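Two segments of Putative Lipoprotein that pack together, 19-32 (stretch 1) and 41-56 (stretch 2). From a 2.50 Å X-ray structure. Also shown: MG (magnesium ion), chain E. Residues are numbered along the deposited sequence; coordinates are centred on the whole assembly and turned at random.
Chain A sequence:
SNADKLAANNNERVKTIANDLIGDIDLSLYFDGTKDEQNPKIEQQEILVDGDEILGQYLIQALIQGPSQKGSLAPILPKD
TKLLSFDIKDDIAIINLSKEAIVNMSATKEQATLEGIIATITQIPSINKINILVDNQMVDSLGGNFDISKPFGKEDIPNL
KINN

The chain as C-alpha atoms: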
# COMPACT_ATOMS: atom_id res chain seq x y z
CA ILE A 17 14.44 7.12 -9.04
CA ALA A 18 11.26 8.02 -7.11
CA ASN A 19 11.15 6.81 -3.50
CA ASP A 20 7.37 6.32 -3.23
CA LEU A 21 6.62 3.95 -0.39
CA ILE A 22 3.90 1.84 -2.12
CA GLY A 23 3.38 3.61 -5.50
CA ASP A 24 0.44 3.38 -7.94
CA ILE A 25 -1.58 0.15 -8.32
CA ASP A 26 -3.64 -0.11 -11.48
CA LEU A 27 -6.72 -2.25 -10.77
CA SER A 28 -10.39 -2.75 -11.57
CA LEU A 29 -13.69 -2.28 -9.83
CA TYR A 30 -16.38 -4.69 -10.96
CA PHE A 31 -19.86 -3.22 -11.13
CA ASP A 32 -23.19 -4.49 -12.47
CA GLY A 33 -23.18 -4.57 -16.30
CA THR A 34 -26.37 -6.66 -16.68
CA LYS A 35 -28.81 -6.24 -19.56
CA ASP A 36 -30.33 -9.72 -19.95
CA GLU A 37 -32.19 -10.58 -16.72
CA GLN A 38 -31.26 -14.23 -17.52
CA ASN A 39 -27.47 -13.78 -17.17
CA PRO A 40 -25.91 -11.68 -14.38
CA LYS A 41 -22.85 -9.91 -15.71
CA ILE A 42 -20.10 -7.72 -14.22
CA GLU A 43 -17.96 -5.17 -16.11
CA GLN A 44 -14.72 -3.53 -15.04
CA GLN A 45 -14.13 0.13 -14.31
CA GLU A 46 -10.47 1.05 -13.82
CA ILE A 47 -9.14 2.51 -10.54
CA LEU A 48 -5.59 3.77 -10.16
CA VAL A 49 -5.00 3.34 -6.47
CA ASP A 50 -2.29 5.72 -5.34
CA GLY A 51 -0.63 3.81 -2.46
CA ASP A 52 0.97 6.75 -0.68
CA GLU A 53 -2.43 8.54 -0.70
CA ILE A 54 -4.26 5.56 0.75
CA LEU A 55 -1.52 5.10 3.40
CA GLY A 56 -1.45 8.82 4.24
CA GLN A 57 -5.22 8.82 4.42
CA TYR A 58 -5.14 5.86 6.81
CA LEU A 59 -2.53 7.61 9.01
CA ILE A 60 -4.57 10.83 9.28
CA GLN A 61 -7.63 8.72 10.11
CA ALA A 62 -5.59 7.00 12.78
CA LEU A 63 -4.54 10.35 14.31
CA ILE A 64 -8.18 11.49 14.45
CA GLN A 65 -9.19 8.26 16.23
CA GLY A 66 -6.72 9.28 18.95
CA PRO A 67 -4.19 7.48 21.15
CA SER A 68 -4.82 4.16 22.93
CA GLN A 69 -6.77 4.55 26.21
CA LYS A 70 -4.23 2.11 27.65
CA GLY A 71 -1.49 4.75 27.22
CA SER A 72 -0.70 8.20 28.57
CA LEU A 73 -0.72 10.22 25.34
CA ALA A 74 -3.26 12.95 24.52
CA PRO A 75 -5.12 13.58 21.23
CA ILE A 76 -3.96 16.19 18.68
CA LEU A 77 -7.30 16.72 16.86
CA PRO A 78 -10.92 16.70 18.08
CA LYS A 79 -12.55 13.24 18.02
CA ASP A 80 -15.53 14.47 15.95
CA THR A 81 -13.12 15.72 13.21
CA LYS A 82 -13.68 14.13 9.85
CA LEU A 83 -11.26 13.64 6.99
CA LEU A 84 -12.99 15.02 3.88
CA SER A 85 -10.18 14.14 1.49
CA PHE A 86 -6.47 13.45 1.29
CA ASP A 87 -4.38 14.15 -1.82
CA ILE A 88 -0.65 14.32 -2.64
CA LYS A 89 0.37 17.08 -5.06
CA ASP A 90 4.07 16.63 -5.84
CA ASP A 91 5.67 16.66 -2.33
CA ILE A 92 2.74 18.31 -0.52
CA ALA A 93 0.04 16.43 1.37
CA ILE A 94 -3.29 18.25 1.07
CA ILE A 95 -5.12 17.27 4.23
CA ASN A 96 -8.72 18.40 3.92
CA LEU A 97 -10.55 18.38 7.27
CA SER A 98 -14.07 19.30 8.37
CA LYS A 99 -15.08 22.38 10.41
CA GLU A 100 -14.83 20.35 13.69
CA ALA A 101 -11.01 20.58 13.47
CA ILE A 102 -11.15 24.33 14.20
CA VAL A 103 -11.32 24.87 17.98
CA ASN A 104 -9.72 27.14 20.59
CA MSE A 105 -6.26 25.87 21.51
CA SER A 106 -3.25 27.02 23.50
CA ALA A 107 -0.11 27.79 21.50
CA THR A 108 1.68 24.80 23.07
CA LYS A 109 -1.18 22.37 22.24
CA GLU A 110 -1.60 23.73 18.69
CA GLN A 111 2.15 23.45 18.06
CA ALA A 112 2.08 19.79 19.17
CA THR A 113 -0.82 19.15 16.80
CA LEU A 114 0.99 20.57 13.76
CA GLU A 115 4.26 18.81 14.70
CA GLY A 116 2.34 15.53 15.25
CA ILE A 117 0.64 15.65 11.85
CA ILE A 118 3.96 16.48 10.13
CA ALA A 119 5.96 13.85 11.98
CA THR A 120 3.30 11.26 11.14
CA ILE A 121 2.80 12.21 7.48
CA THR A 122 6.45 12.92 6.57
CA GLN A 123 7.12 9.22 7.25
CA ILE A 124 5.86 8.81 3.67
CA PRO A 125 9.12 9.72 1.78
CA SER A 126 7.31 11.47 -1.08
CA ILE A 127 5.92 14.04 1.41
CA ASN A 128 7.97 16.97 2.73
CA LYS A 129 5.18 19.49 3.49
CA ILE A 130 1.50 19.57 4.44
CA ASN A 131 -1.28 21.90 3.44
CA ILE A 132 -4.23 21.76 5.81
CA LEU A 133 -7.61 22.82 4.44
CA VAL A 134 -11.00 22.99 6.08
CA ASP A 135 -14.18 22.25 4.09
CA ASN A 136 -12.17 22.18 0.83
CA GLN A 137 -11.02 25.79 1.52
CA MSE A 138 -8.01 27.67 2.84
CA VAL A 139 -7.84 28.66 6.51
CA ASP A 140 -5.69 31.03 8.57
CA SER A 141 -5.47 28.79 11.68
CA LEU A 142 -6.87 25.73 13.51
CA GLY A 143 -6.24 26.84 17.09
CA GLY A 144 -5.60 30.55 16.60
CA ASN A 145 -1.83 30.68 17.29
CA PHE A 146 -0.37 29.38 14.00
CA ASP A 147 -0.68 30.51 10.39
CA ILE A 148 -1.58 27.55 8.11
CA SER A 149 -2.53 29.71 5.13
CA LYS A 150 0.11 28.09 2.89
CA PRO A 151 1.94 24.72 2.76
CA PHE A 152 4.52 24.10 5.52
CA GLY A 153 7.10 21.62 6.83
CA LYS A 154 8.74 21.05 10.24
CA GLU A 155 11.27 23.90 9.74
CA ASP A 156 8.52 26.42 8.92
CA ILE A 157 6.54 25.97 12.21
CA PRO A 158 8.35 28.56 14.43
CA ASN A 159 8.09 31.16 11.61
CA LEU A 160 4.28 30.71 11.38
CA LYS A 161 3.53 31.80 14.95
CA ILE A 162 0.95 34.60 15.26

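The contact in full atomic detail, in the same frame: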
# COMPACT_ATOMS: atom_id res chain seq x y z
N ASN A 19 11.15 7.62 -4.72
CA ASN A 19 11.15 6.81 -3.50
C ASN A 19 9.75 6.69 -2.87
O ASN A 19 9.60 6.78 -1.65
CB ASN A 19 12.21 7.31 -2.50
CG ASN A 19 12.02 8.78 -2.12
OD1 ASN A 19 11.17 9.48 -2.67
ND2 ASN A 19 12.84 9.25 -1.18
N ASP A 20 8.73 6.49 -3.72
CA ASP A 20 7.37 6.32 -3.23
C ASP A 20 7.34 5.04 -2.44
O ASP A 20 7.88 4.04 -2.86
CB ASP A 20 6.33 6.28 -4.36
CG ASP A 20 6.11 7.64 -5.00
OD1 ASP A 20 6.91 8.58 -4.72
OD2 ASP A 20 5.13 7.77 -5.77
N LEU A 21 6.68 5.08 -1.29
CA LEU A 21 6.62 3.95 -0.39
C LEU A 21 5.91 2.73 -1.00
O LEU A 21 6.48 1.63 -1.01
CB LEU A 21 5.98 4.40 0.92
CG LEU A 21 6.26 3.58 2.15
CD1 LEU A 21 5.58 4.26 3.33
CD2 LEU A 21 5.84 2.13 2.03
N ILE A 22 4.68 2.92 -1.48
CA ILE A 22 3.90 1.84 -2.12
C ILE A 22 3.74 2.05 -3.64
O ILE A 22 3.75 1.10 -4.39
CB ILE A 22 2.49 1.70 -1.50
CG1 ILE A 22 2.57 1.62 0.03
CG2 ILE A 22 1.79 0.47 -2.10
CD1 ILE A 22 1.23 1.67 0.73
N GLY A 23 3.55 3.29 -4.07
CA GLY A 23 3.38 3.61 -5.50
C GLY A 23 1.98 3.30 -6.04
O GLY A 23 1.13 2.81 -5.30
N ASP A 24 1.75 3.60 -7.32
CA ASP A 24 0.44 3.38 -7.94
C ASP A 24 0.14 1.91 -8.18
O ASP A 24 1.04 1.14 -8.48
CB ASP A 24 0.34 4.14 -9.28
CG ASP A 24 0.41 5.65 -9.13
OD1 ASP A 24 0.30 6.17 -8.00
OD2 ASP A 24 0.57 6.33 -10.17
N ILE A 25 -1.14 1.53 -8.04
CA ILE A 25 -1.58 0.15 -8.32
C ILE A 25 -2.77 0.28 -9.26
O ILE A 25 -3.81 0.82 -8.90
CB ILE A 25 -1.97 -0.66 -7.06
CG1 ILE A 25 -0.89 -0.52 -5.98
CG2 ILE A 25 -2.27 -2.11 -7.45
CD1 ILE A 25 -1.21 -1.23 -4.68
N ASP A 26 -2.62 -0.22 -10.47
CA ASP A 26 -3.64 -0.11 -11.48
C ASP A 26 -4.53 -1.34 -11.37
O ASP A 26 -4.08 -2.44 -11.65
CB ASP A 26 -2.95 0.02 -12.85
CG ASP A 26 -3.90 0.40 -13.96
OD1 ASP A 26 -5.10 0.61 -13.67
OD2 ASP A 26 -3.43 0.49 -15.12
N LEU A 27 -5.78 -1.15 -10.97
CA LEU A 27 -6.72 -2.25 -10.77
C LEU A 27 -8.09 -1.95 -11.36
O LEU A 27 -8.33 -0.89 -11.93
CB LEU A 27 -6.99 -2.40 -9.27
CG LEU A 27 -5.82 -2.69 -8.35
CD1 LEU A 27 -6.23 -2.66 -6.88
CD2 LEU A 27 -5.19 -4.03 -8.70
N SER A 28 -9.00 -2.89 -11.13
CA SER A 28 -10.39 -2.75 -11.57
C SER A 28 -11.43 -2.93 -10.48
O SER A 28 -11.24 -3.64 -9.48
CB SER A 28 -10.70 -3.67 -12.79
OG SER A 28 -9.69 -4.65 -12.97
N LEU A 29 -12.53 -2.20 -10.68
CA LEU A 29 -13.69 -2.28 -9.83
C LEU A 29 -14.73 -2.93 -10.71
O LEU A 29 -14.93 -2.50 -11.85
CB LEU A 29 -14.19 -0.91 -9.40
CG LEU A 29 -13.27 -0.11 -8.50
CD1 LEU A 29 -13.89 1.26 -8.29
CD2 LEU A 29 -13.06 -0.83 -7.16
N TYR A 30 -15.37 -3.98 -10.20
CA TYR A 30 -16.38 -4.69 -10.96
C TYR A 30 -17.76 -4.31 -10.50
O TYR A 30 -18.14 -4.58 -9.37
CB TYR A 30 -16.20 -6.20 -10.81
CG TYR A 30 -14.94 -6.70 -11.45
CD1 TYR A 30 -13.75 -6.70 -10.77
CD2 TYR A 30 -14.95 -7.19 -12.76
CE1 TYR A 30 -12.59 -7.16 -11.35
CE2 TYR A 30 -13.80 -7.67 -13.36
CZ TYR A 30 -12.62 -7.66 -12.64
OH TYR A 30 -11.45 -8.11 -13.20
N PHE A 31 -18.49 -3.65 -11.40
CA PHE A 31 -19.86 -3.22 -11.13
C PHE A 31 -20.85 -4.05 -11.95
O PHE A 31 -20.45 -4.93 -12.72
CB PHE A 31 -20.03 -1.73 -11.41
CG PHE A 31 -19.28 -0.87 -10.45
CD1 PHE A 31 -19.79 -0.63 -9.18
CD2 PHE A 31 -18.08 -0.27 -10.81
CE1 PHE A 31 -19.10 0.16 -8.28
CE2 PHE A 31 -17.40 0.53 -9.92
CZ PHE A 31 -17.91 0.75 -8.66
N ASP A 32 -22.13 -3.77 -11.77
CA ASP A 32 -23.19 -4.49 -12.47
C ASP A 32 -23.34 -4.00 -13.92
O ASP A 32 -23.69 -2.84 -14.16
CB ASP A 32 -24.51 -4.33 -11.70
CG ASP A 32 -25.63 -5.18 -12.26
OD1 ASP A 32 -25.39 -6.03 -13.13
OD2 ASP A 32 -26.78 -5.01 -11.79
N LYS A 41 -24.14 -10.24 -15.16
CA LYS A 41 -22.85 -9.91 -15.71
C LYS A 41 -22.19 -8.71 -15.03
O LYS A 41 -22.85 -7.74 -14.69
CB LYS A 41 -23.04 -9.66 -17.20
CG LYS A 41 -21.79 -9.22 -17.94
CD LYS A 41 -21.90 -9.47 -19.47
CE LYS A 41 -21.45 -10.89 -19.85
NZ LYS A 41 -21.61 -11.23 -21.29
N ILE A 42 -20.87 -8.79 -14.85
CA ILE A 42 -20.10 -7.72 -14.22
C ILE A 42 -19.08 -7.17 -15.22
O ILE A 42 -18.49 -7.93 -15.98
CB ILE A 42 -19.42 -8.19 -12.91
CG1 ILE A 42 -18.50 -9.40 -13.16
CG2 ILE A 42 -20.47 -8.56 -11.87
CD1 ILE A 42 -17.78 -9.91 -11.92
N GLU A 43 -18.91 -5.85 -15.23
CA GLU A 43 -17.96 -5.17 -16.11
C GLU A 43 -16.97 -4.34 -15.27
O GLU A 43 -17.31 -3.82 -14.22
CB GLU A 43 -18.71 -4.34 -17.19
CG GLU A 43 -19.03 -5.12 -18.44
CD GLU A 43 -19.96 -4.37 -19.37
OE1 GLU A 43 -20.84 -5.01 -20.00
OE2 GLU A 43 -19.83 -3.14 -19.43
N GLN A 44 -15.74 -4.26 -15.74
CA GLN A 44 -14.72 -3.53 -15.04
C GLN A 44 -14.76 -2.05 -15.28
O GLN A 44 -15.14 -1.59 -16.34
CB GLN A 44 -13.33 -3.97 -15.54
CG GLN A 44 -12.97 -5.43 -15.37
CD GLN A 44 -11.65 -5.79 -16.03
OE1 GLN A 44 -11.23 -5.13 -16.98
NE2 GLN A 44 -11.00 -6.85 -15.56
N GLN A 45 -14.30 -1.32 -14.27
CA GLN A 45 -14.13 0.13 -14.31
C GLN A 45 -12.76 0.31 -13.66
O GLN A 45 -12.56 -0.07 -12.51
CB GLN A 45 -15.18 0.88 -13.53
CG GLN A 45 -14.93 2.38 -13.49
CD GLN A 45 -15.97 3.21 -12.68
OE1 GLN A 45 -15.55 3.93 -11.80
NE2 GLN A 45 -17.29 3.10 -12.94
N GLU A 46 -11.82 0.88 -14.38
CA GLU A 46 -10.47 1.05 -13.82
C GLU A 46 -10.34 2.01 -12.62
O GLU A 46 -11.00 3.03 -12.54
CB GLU A 46 -9.52 1.52 -14.97
CG GLU A 46 -8.10 1.91 -14.52
CD GLU A 46 -7.21 2.56 -15.60
OE1 GLU A 46 -7.75 3.23 -16.51
OE2 GLU A 46 -5.96 2.46 -15.51
N ILE A 47 -9.45 1.66 -11.70
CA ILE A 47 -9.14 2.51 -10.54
C ILE A 47 -7.62 2.51 -10.34
O ILE A 47 -7.01 1.46 -10.26
CB ILE A 47 -9.96 2.08 -9.28
CG1 ILE A 47 -9.74 3.04 -8.10
CG2 ILE A 47 -9.68 0.64 -8.86
CD1 ILE A 47 -10.81 2.94 -7.03
N LEU A 48 -6.99 3.68 -10.37
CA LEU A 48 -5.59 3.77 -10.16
C LEU A 48 -5.47 4.14 -8.69
O LEU A 48 -5.71 5.28 -8.29
CB LEU A 48 -4.95 4.80 -11.09
CG LEU A 48 -3.43 4.74 -10.96
CD1 LEU A 48 -2.84 3.47 -11.58
CD2 LEU A 48 -2.86 5.93 -11.65
N VAL A 49 -5.13 3.14 -7.89
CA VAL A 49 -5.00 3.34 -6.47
C VAL A 49 -3.62 3.88 -6.23
O VAL A 49 -2.65 3.23 -6.54
CB VAL A 49 -5.09 2.00 -5.71
CG1 VAL A 49 -4.91 2.22 -4.22
CG2 VAL A 49 -6.41 1.31 -5.99
N ASP A 50 -3.55 5.08 -5.68
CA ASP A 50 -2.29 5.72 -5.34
C ASP A 50 -1.94 5.28 -3.92
O ASP A 50 -2.52 5.79 -2.99
CB ASP A 50 -2.50 7.25 -5.48
CG ASP A 50 -1.30 8.08 -5.12
OD1 ASP A 50 -0.57 7.79 -4.17
OD2 ASP A 50 -1.13 9.12 -5.74
N GLY A 51 -0.99 4.35 -3.78
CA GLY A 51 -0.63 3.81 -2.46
C GLY A 51 -0.27 4.77 -1.36
O GLY A 51 -0.73 4.61 -0.22
N ASP A 52 0.57 5.75 -1.67
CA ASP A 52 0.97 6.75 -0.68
C ASP A 52 -0.25 7.56 -0.22
O ASP A 52 -0.30 7.95 0.94
CB ASP A 52 2.09 7.66 -1.22
CG ASP A 52 3.41 6.91 -1.42
OD1 ASP A 52 3.45 5.68 -1.19
OD2 ASP A 52 4.42 7.55 -1.80
N GLU A 53 -1.23 7.81 -1.11
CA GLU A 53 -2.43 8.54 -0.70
C GLU A 53 -3.29 7.69 0.19
O GLU A 53 -3.81 8.19 1.18
CB GLU A 53 -3.25 9.06 -1.87
CG GLU A 53 -2.55 10.14 -2.65
CD GLU A 53 -3.43 10.80 -3.71
OE1 GLU A 53 -3.09 11.91 -4.19
OE2 GLU A 53 -4.48 10.22 -4.05
N ILE A 54 -3.44 6.41 -0.13
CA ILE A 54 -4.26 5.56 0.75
C ILE A 54 -3.58 5.37 2.11
O ILE A 54 -4.27 5.33 3.10
CB ILE A 54 -4.85 4.23 0.20
CG1 ILE A 54 -3.80 3.15 -0.01
CG2 ILE A 54 -5.66 4.54 -1.04
CD1 ILE A 54 -4.43 1.82 -0.34
N LEU A 55 -2.25 5.26 2.14
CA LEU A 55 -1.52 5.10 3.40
C LEU A 55 -1.62 6.39 4.22
O LEU A 55 -1.94 6.34 5.41
CB LEU A 55 -0.05 4.78 3.14
CG LEU A 55 0.83 4.56 4.37
CD1 LEU A 55 0.31 3.42 5.24
CD2 LEU A 55 2.25 4.29 3.93
N GLY A 56 -1.36 7.52 3.58
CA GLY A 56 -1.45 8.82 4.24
C GLY A 56 -2.85 9.03 4.80
O GLY A 56 -3.02 9.48 5.93
MG MG E . 0.58 10.43 -6.64
O HOH W 1 1.65 8.39 -6.86
O HOH W 2 1.29 9.91 -4.28
O HOH W 3 -0.57 11.68 -5.60
O HOH W 4 2.27 11.31 -6.67

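Strands 24-32 and 42-50 run antiparallel, and regular backbone pairing zips them together: Ile 25 N to Val 49 O (2.7 Å), Ile 47 N to Leu 27 O (2.8 Å), Leu 29 N to Gln 45 O (2.8 Å) and Phe 31 N to Glu 43 O (3.1 Å) are hydrogen bonds, each matched by a return bond within the same pair. Successive side chains of the extended strands alternate between two faces. On the face of Ile 25, Leu 27 and Leu 29, the methyl Ile 47 CG2 sits between two leucines, 4.1 Å from Leu 27 CB and 3.7 Å from Leu 29 CG, while Val 49 CG2 lies 4.1 Å from Leu 27 CD1. The other face is more polar. Gln 44 NE2 donates to Tyr 30 OH (2.7 Å). Asp 26 OD1 and Glu 46 OE2 are only 2.7 Å apart, so one acid is probably protonated. Where Asp 32 and Ile 42 diverge, Ile 42 CD1 still reaches to 4.0 Å from Tyr 30 CD2. Beyond the strands, Gly 51 N bonds Gly 23 O (3.0 Å); a CB on Gly 51 would clash with Ile 22 CB. Asp 52 OD1 accepts from Ile 22 N (3.0 Å), pinning loop to helix, and Leu 21 CD1 meets Leu 55 CD2 at 3.4 Å.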